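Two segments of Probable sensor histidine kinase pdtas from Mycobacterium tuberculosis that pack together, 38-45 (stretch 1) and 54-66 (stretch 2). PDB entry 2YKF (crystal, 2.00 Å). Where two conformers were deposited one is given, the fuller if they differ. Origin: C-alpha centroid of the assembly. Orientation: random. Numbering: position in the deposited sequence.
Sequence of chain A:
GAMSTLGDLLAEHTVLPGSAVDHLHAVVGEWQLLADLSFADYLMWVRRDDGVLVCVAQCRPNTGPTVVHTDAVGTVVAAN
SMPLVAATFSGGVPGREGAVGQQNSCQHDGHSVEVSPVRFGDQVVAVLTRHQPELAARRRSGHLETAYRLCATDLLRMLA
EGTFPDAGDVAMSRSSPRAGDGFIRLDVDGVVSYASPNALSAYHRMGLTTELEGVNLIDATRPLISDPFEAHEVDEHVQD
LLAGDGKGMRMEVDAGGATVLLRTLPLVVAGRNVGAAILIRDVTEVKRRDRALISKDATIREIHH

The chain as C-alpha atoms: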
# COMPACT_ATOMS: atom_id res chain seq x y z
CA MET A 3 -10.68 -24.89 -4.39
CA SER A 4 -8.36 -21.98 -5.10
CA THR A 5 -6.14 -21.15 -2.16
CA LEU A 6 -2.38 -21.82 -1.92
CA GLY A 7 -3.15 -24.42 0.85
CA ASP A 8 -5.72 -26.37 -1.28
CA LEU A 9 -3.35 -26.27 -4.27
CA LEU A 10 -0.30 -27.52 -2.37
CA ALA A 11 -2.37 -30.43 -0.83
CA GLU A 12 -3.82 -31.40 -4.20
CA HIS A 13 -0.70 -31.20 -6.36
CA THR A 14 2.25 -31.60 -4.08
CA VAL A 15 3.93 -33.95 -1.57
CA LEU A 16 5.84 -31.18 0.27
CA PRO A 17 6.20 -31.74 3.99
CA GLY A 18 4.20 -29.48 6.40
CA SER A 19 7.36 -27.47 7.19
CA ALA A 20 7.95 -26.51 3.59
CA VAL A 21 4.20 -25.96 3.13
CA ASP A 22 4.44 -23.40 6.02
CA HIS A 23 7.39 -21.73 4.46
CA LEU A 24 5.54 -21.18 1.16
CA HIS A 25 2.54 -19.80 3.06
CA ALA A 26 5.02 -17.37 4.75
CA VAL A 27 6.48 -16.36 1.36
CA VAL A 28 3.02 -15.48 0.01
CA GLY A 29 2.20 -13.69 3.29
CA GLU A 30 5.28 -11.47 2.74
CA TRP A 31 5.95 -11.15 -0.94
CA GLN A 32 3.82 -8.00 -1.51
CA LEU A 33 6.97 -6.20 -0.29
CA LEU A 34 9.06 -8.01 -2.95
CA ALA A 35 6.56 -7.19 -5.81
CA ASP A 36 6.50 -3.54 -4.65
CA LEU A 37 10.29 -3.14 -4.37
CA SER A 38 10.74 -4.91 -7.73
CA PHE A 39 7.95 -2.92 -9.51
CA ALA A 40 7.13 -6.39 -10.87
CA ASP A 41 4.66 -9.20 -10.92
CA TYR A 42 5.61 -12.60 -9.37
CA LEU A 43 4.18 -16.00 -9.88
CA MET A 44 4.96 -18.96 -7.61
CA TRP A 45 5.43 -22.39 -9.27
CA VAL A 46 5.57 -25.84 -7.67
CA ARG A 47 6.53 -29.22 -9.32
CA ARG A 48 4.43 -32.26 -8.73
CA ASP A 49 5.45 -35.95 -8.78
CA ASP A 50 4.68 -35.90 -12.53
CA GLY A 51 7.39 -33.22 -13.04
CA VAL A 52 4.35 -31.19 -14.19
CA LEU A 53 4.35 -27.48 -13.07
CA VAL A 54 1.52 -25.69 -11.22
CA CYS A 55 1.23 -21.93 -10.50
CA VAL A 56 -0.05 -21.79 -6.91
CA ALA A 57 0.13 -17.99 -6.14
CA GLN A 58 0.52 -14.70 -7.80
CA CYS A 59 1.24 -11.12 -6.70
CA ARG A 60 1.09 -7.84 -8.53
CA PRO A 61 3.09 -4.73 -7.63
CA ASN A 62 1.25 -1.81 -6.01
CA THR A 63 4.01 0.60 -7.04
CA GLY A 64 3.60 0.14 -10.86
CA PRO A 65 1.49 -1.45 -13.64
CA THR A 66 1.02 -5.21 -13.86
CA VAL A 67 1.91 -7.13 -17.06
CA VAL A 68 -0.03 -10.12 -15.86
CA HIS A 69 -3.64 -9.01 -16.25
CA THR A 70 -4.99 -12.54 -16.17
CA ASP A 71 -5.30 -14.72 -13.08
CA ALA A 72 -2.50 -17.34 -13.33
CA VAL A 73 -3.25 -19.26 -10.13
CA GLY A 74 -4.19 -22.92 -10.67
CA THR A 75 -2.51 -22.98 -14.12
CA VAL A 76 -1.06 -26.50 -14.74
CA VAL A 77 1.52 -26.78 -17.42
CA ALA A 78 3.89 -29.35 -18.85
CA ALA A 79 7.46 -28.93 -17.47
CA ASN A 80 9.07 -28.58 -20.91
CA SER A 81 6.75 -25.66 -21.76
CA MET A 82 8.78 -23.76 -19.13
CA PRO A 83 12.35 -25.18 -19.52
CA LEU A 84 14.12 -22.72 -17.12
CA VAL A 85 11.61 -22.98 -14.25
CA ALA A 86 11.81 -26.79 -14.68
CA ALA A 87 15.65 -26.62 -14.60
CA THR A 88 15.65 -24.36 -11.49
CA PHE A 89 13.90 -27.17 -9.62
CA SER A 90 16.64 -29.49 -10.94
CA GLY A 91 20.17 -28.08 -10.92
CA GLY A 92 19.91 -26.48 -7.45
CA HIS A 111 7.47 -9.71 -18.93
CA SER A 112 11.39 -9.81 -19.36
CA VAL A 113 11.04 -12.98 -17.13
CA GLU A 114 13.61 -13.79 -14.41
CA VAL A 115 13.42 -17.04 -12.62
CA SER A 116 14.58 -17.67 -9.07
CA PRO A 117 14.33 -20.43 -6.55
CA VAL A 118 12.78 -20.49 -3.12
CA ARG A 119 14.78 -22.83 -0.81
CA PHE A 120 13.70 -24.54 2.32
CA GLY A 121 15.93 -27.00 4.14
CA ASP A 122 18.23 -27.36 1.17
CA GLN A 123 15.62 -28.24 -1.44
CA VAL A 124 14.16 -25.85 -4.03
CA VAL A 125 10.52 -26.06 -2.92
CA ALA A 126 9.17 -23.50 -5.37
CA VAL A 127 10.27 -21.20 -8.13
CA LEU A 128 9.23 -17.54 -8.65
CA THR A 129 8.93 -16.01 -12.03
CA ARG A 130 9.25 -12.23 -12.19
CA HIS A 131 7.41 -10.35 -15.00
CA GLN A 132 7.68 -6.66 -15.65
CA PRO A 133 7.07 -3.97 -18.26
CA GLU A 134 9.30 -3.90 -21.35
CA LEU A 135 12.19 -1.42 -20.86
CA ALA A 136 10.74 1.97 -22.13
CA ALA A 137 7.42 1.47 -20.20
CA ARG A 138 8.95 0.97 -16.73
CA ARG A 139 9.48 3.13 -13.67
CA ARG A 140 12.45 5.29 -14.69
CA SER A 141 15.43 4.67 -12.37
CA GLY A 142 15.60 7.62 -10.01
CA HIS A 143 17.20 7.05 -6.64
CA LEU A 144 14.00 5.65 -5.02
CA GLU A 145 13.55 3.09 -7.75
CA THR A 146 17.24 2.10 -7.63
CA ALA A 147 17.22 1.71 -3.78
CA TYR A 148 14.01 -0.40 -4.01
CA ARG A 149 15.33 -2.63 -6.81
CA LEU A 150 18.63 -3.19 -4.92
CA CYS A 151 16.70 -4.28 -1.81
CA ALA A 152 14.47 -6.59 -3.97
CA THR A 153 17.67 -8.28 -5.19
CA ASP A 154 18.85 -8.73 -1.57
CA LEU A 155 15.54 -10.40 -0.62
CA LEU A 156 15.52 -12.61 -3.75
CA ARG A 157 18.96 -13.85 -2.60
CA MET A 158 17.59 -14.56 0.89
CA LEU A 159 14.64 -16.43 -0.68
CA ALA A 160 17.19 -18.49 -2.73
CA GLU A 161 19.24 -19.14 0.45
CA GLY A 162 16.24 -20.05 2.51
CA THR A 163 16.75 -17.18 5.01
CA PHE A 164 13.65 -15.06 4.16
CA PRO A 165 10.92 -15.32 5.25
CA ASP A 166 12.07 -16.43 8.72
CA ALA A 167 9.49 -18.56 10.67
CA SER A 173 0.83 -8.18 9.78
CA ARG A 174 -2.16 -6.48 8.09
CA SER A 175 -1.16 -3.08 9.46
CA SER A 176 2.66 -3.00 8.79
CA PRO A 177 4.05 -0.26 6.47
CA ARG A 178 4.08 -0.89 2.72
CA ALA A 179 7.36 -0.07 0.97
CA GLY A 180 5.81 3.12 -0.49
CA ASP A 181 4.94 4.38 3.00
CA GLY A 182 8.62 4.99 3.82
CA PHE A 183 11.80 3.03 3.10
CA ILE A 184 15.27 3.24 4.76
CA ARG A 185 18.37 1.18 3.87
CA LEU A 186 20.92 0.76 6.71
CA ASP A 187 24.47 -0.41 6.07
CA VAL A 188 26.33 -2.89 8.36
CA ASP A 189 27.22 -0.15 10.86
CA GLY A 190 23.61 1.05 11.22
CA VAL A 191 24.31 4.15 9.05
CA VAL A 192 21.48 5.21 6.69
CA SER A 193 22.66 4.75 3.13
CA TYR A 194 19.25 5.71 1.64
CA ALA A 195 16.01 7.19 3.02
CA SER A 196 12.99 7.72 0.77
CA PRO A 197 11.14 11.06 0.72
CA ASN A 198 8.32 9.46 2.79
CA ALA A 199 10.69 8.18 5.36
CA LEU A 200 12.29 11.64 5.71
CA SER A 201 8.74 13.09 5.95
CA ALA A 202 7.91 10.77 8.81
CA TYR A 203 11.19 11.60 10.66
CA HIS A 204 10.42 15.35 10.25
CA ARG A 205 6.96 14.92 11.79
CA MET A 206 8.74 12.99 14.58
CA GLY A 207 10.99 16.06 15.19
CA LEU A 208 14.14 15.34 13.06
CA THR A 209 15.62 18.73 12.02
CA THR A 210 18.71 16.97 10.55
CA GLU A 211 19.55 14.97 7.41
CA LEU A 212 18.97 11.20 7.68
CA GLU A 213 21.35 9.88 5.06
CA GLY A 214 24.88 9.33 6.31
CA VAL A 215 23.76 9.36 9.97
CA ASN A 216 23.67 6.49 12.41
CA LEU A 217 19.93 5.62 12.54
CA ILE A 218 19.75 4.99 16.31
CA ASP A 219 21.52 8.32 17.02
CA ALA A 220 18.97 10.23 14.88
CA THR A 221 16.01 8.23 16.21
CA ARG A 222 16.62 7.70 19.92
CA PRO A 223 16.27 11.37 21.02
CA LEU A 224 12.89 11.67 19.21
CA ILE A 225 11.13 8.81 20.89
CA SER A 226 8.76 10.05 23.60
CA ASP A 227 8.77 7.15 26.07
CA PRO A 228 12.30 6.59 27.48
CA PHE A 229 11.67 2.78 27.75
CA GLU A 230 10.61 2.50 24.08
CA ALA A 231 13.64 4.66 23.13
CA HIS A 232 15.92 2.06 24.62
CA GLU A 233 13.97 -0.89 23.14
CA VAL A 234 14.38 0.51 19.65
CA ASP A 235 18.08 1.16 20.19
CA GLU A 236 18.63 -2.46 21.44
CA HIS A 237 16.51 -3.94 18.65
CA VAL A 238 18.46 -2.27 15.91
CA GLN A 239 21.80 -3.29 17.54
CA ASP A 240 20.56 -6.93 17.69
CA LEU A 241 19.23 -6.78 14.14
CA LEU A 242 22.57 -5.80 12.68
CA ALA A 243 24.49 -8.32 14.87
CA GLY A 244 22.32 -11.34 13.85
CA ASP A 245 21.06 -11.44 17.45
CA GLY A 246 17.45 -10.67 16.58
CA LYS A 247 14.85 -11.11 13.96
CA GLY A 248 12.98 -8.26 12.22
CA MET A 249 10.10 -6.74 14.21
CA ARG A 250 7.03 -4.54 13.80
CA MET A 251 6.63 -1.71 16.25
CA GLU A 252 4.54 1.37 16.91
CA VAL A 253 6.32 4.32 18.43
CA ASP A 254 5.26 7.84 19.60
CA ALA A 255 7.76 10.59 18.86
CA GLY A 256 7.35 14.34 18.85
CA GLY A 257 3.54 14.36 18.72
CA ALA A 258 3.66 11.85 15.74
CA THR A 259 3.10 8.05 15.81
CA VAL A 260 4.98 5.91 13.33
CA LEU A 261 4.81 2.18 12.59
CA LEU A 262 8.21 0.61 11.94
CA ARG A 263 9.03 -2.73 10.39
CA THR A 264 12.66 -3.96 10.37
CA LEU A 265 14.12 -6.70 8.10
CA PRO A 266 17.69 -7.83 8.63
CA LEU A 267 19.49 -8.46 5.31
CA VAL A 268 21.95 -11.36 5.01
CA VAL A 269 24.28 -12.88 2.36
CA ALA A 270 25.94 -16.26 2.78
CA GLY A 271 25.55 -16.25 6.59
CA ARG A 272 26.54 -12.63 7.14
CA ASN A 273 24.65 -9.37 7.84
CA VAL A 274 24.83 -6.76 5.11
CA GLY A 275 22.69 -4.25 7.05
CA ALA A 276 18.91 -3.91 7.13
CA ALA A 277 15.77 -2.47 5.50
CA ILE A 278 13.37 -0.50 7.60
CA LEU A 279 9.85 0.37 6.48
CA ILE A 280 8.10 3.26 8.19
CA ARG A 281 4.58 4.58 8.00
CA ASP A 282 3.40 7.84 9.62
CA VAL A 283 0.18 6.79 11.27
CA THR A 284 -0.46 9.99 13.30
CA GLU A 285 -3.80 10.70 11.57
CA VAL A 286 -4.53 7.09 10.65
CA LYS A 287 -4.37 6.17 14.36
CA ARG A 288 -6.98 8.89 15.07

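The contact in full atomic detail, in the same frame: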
# COMPACT_ATOMS: atom_id res chain seq x y z
N SER A 38 10.30 -4.52 -6.37
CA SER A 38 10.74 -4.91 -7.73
C SER A 38 9.98 -4.13 -8.82
O SER A 38 10.34 -4.24 -9.97
CB SER A 38 10.51 -6.40 -7.99
OG SER A 38 11.07 -7.24 -7.00
N PHE A 39 8.85 -3.45 -8.48
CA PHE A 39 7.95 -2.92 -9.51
C PHE A 39 7.57 -4.00 -10.53
O PHE A 39 7.53 -3.73 -11.76
CB PHE A 39 8.59 -1.70 -10.25
CG PHE A 39 9.11 -0.65 -9.32
CD1 PHE A 39 8.28 0.37 -8.88
CD2 PHE A 39 10.42 -0.68 -8.87
CE1 PHE A 39 8.75 1.32 -7.99
CE2 PHE A 39 10.87 0.26 -7.96
CZ PHE A 39 10.05 1.28 -7.54
N ALA A 40 7.27 -5.19 -10.04
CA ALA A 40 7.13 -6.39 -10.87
C ALA A 40 6.08 -7.31 -10.35
O ALA A 40 5.84 -7.38 -9.11
CB ALA A 40 8.55 -7.17 -10.94
N ASP A 41 5.50 -8.10 -11.27
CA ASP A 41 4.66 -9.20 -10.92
C ASP A 41 5.46 -10.47 -10.54
O ASP A 41 6.54 -10.74 -11.10
CB ASP A 41 3.80 -9.58 -12.15
CG ASP A 41 2.90 -8.49 -12.55
OD1 ASP A 41 1.81 -8.45 -11.94
OD2 ASP A 41 3.23 -7.69 -13.49
N TYR A 42 4.95 -11.28 -9.59
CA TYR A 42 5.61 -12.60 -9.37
C TYR A 42 4.58 -13.68 -9.45
O TYR A 42 3.39 -13.49 -9.00
CB TYR A 42 6.25 -12.68 -7.95
CG TYR A 42 7.55 -11.91 -7.87
CD1 TYR A 42 7.56 -10.53 -7.61
CD2 TYR A 42 8.80 -12.56 -8.08
CE1 TYR A 42 8.76 -9.80 -7.61
CE2 TYR A 42 9.98 -11.89 -8.06
CZ TYR A 42 9.97 -10.51 -7.78
OH TYR A 42 11.16 -9.86 -7.70
N LEU A 43 5.01 -14.84 -9.94
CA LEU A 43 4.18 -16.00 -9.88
C LEU A 43 4.96 -17.04 -9.09
O LEU A 43 6.14 -17.07 -9.22
CB LEU A 43 3.92 -16.51 -11.28
CG LEU A 43 2.66 -16.05 -12.02
CD1 LEU A 43 2.38 -14.63 -12.00
CD2 LEU A 43 2.74 -16.56 -13.48
N MET A 44 4.29 -17.89 -8.33
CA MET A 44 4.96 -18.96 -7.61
C MET A 44 4.60 -20.30 -8.25
O MET A 44 3.45 -20.62 -8.40
CB MET A 44 4.50 -19.00 -6.16
CG MET A 44 5.20 -20.12 -5.37
SD MET A 44 4.60 -20.21 -3.64
CE MET A 44 5.71 -18.98 -3.01
N TRP A 45 5.62 -21.08 -8.58
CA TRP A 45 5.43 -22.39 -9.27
C TRP A 45 5.92 -23.51 -8.40
O TRP A 45 6.97 -23.36 -7.75
CB TRP A 45 6.25 -22.42 -10.55
CG TRP A 45 5.82 -21.38 -11.52
CD1 TRP A 45 6.33 -20.15 -11.68
CD2 TRP A 45 4.80 -21.53 -12.46
NE1 TRP A 45 5.65 -19.47 -12.68
CE2 TRP A 45 4.71 -20.32 -13.19
CE3 TRP A 45 3.97 -22.59 -12.81
CZ2 TRP A 45 3.80 -20.14 -14.25
CZ3 TRP A 45 3.04 -22.41 -13.85
CH2 TRP A 45 2.96 -21.19 -14.54
N VAL A 54 2.76 -26.33 -11.61
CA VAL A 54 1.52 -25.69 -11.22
C VAL A 54 1.82 -24.31 -10.63
O VAL A 54 2.69 -24.16 -9.72
CB VAL A 54 0.85 -26.54 -10.13
CG1 VAL A 54 -0.52 -25.96 -9.74
CG2 VAL A 54 0.75 -27.99 -10.60
N CYS A 55 1.14 -23.28 -11.15
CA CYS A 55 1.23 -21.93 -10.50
C CYS A 55 0.24 -21.91 -9.32
O CYS A 55 -0.99 -22.13 -9.49
CB CYS A 55 0.91 -20.80 -11.48
SG CYS A 55 0.85 -19.14 -10.67
N VAL A 56 0.76 -21.65 -8.11
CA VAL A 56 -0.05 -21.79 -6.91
C VAL A 56 -0.29 -20.40 -6.24
O VAL A 56 -1.07 -20.34 -5.30
CB VAL A 56 0.58 -22.74 -5.84
CG1 VAL A 56 0.64 -24.24 -6.36
CG2 VAL A 56 1.99 -22.28 -5.52
N ALA A 57 0.34 -19.33 -6.73
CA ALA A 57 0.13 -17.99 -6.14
C ALA A 57 0.66 -16.98 -7.07
O ALA A 57 1.51 -17.29 -7.94
CB ALA A 57 0.80 -17.82 -4.72
N GLN A 58 0.15 -15.74 -6.92
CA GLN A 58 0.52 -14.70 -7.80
C GLN A 58 0.42 -13.37 -7.04
O GLN A 58 -0.53 -13.18 -6.22
CB GLN A 58 -0.51 -14.68 -8.95
CG GLN A 58 -0.38 -13.42 -9.90
CD GLN A 58 -1.35 -13.57 -11.09
OE1 GLN A 58 -2.19 -14.46 -11.09
NE2 GLN A 58 -1.22 -12.71 -12.08
N CYS A 59 1.34 -12.47 -7.27
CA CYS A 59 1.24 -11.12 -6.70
C CYS A 59 1.43 -10.06 -7.77
O CYS A 59 2.26 -10.25 -8.67
CB CYS A 59 2.31 -10.94 -5.61
SG CYS A 59 2.06 -9.56 -4.46
N ARG A 60 0.74 -8.95 -7.69
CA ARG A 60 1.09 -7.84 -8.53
C ARG A 60 1.72 -6.71 -7.74
O ARG A 60 1.39 -6.51 -6.59
CB ARG A 60 -0.16 -7.30 -9.26
CG ARG A 60 -0.93 -8.41 -10.00
CD ARG A 60 -2.09 -7.82 -10.83
NE ARG A 60 -2.56 -8.91 -11.73
CZ ARG A 60 -3.52 -9.76 -11.42
NH1 ARG A 60 -4.14 -9.66 -10.24
NH2 ARG A 60 -3.90 -10.68 -12.29
N PRO A 61 2.54 -5.87 -8.38
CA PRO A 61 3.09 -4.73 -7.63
C PRO A 61 2.04 -3.62 -7.39
O PRO A 61 1.18 -3.38 -8.25
CB PRO A 61 4.18 -4.20 -8.57
CG PRO A 61 3.68 -4.57 -9.98
CD PRO A 61 2.85 -5.82 -9.82
N ASN A 62 2.08 -2.99 -6.21
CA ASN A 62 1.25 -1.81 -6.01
C ASN A 62 1.93 -0.54 -6.43
O ASN A 62 1.26 0.47 -6.49
CB ASN A 62 0.80 -1.71 -4.54
CG ASN A 62 -0.30 -2.75 -4.23
OD1 ASN A 62 -0.96 -3.25 -5.13
ND2 ASN A 62 -0.50 -3.04 -2.99
N THR A 63 3.22 -0.60 -6.72
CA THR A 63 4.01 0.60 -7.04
C THR A 63 4.16 0.78 -8.57
O THR A 63 4.82 1.70 -9.01
CB THR A 63 5.41 0.41 -6.49
OG1 THR A 63 5.86 -0.89 -6.90
CG2 THR A 63 5.38 0.48 -4.93
N GLY A 64 3.60 -0.11 -9.39
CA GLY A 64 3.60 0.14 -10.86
C GLY A 64 2.61 -0.74 -11.57
O GLY A 64 1.98 -1.62 -10.94
N PRO A 65 2.44 -0.56 -12.90
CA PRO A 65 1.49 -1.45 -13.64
C PRO A 65 1.83 -2.92 -13.64
O PRO A 65 3.00 -3.27 -13.64
CB PRO A 65 1.57 -0.92 -15.09
CG PRO A 65 2.85 -0.20 -15.17
CD PRO A 65 3.05 0.45 -13.80
N THR A 66 0.81 -3.78 -13.69
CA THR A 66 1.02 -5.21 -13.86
C THR A 66 1.24 -5.51 -15.37
O THR A 66 0.81 -4.75 -16.21
CB THR A 66 -0.22 -5.98 -13.36
OG1 THR A 66 0.02 -7.37 -13.38
CG2 THR A 66 -1.46 -5.74 -14.26
O HOH W 1 5.48 -2.27 -12.62
O HOH W 2 4.76 -5.53 -13.59
O HOH W 3 1.07 -10.98 -11.29

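Two antiparallel strands, 41-45 and 54-59, set the frame on which most of the side chains are arranged. Their axes approach to 4.7 Å with 162° between N-to-C directions. Tyr42 and Cys59 form the hydrogen-bonded pair, with Tyr42 N to Cys59 O at 3.0 Å and Cys59 N to Tyr42 O at 2.9 Å. Further along, Met44 N donates to Ala57 O at 2.9 Å, but Met44 O accepts from Val56 N, also at 2.9 Å, rather than from Ala57. Val56, with psi near -6°, departs from extended geometry here, and the pairing shifts so that Trp45 lies across from Cys55.

Leu43, Trp45, Cys55 and Gln58 share one face. Trp45 takes chi1 m with chi2 at 95°, which brings its ring back across the neighbouring strand. Cys55, with chi1 t, lies beneath it: Cys55 CB sits 3.6 Å from the centroid of the Trp45 six-membered ring and 14° off the normal, a CH-pi contact over the face. The same cysteine serves a second neighbour, its SG lying 3.8 Å from Leu43 CG. Leu43 has chi1 at -93°, between wells, and chi2 p; in this pose Leu43 CD1 reaches 3.7 Å from Gln58 CG, along the extended t,t chain of the glutamine.

On the other face, Tyr42 and Met44 lead away from the partner strand. Tyr42, with chi1 m, turns its ring back toward the start of its own stretch, where Tyr42 OH donates to Ser38 OG at 2.7 Å. Met44 is t,t and then m at chi3; its base stays close to the partner, Met44 CB being 4.1 Å from Ala57 CB, while Met44 SD packs 3.8 Å from Val56 CG2.

At the end of the strand pair where Asp41 lies, polar groups add to the contact. Asp41, chi1 m, points its carboxylate to the loop that follows strand 54-59, and Thr66 OG1, on a t rotamer, donates to Asp41 OD1 at a short 2.5 Å. A water binds Asp41 OD1 (2.7 Å), Gln58 NE2 (3.0 Å) and Cys59 O (3.0 Å), tying the carboxylate to the strand end. Arg60 NE stays 4.4 Å from Asp41 OD1, beyond a salt bridge.

Phe39, the first residue to leave the helical conformation, has positive phi. Its m rotamer carries the ring over to Thr63, with Phe39 CD1 3.4 Å from Thr63 OG1, while Pro61 CB packs 3.9 Å from Phe39 C and Pro61 CD lies 3.4 Å from Ala40 O.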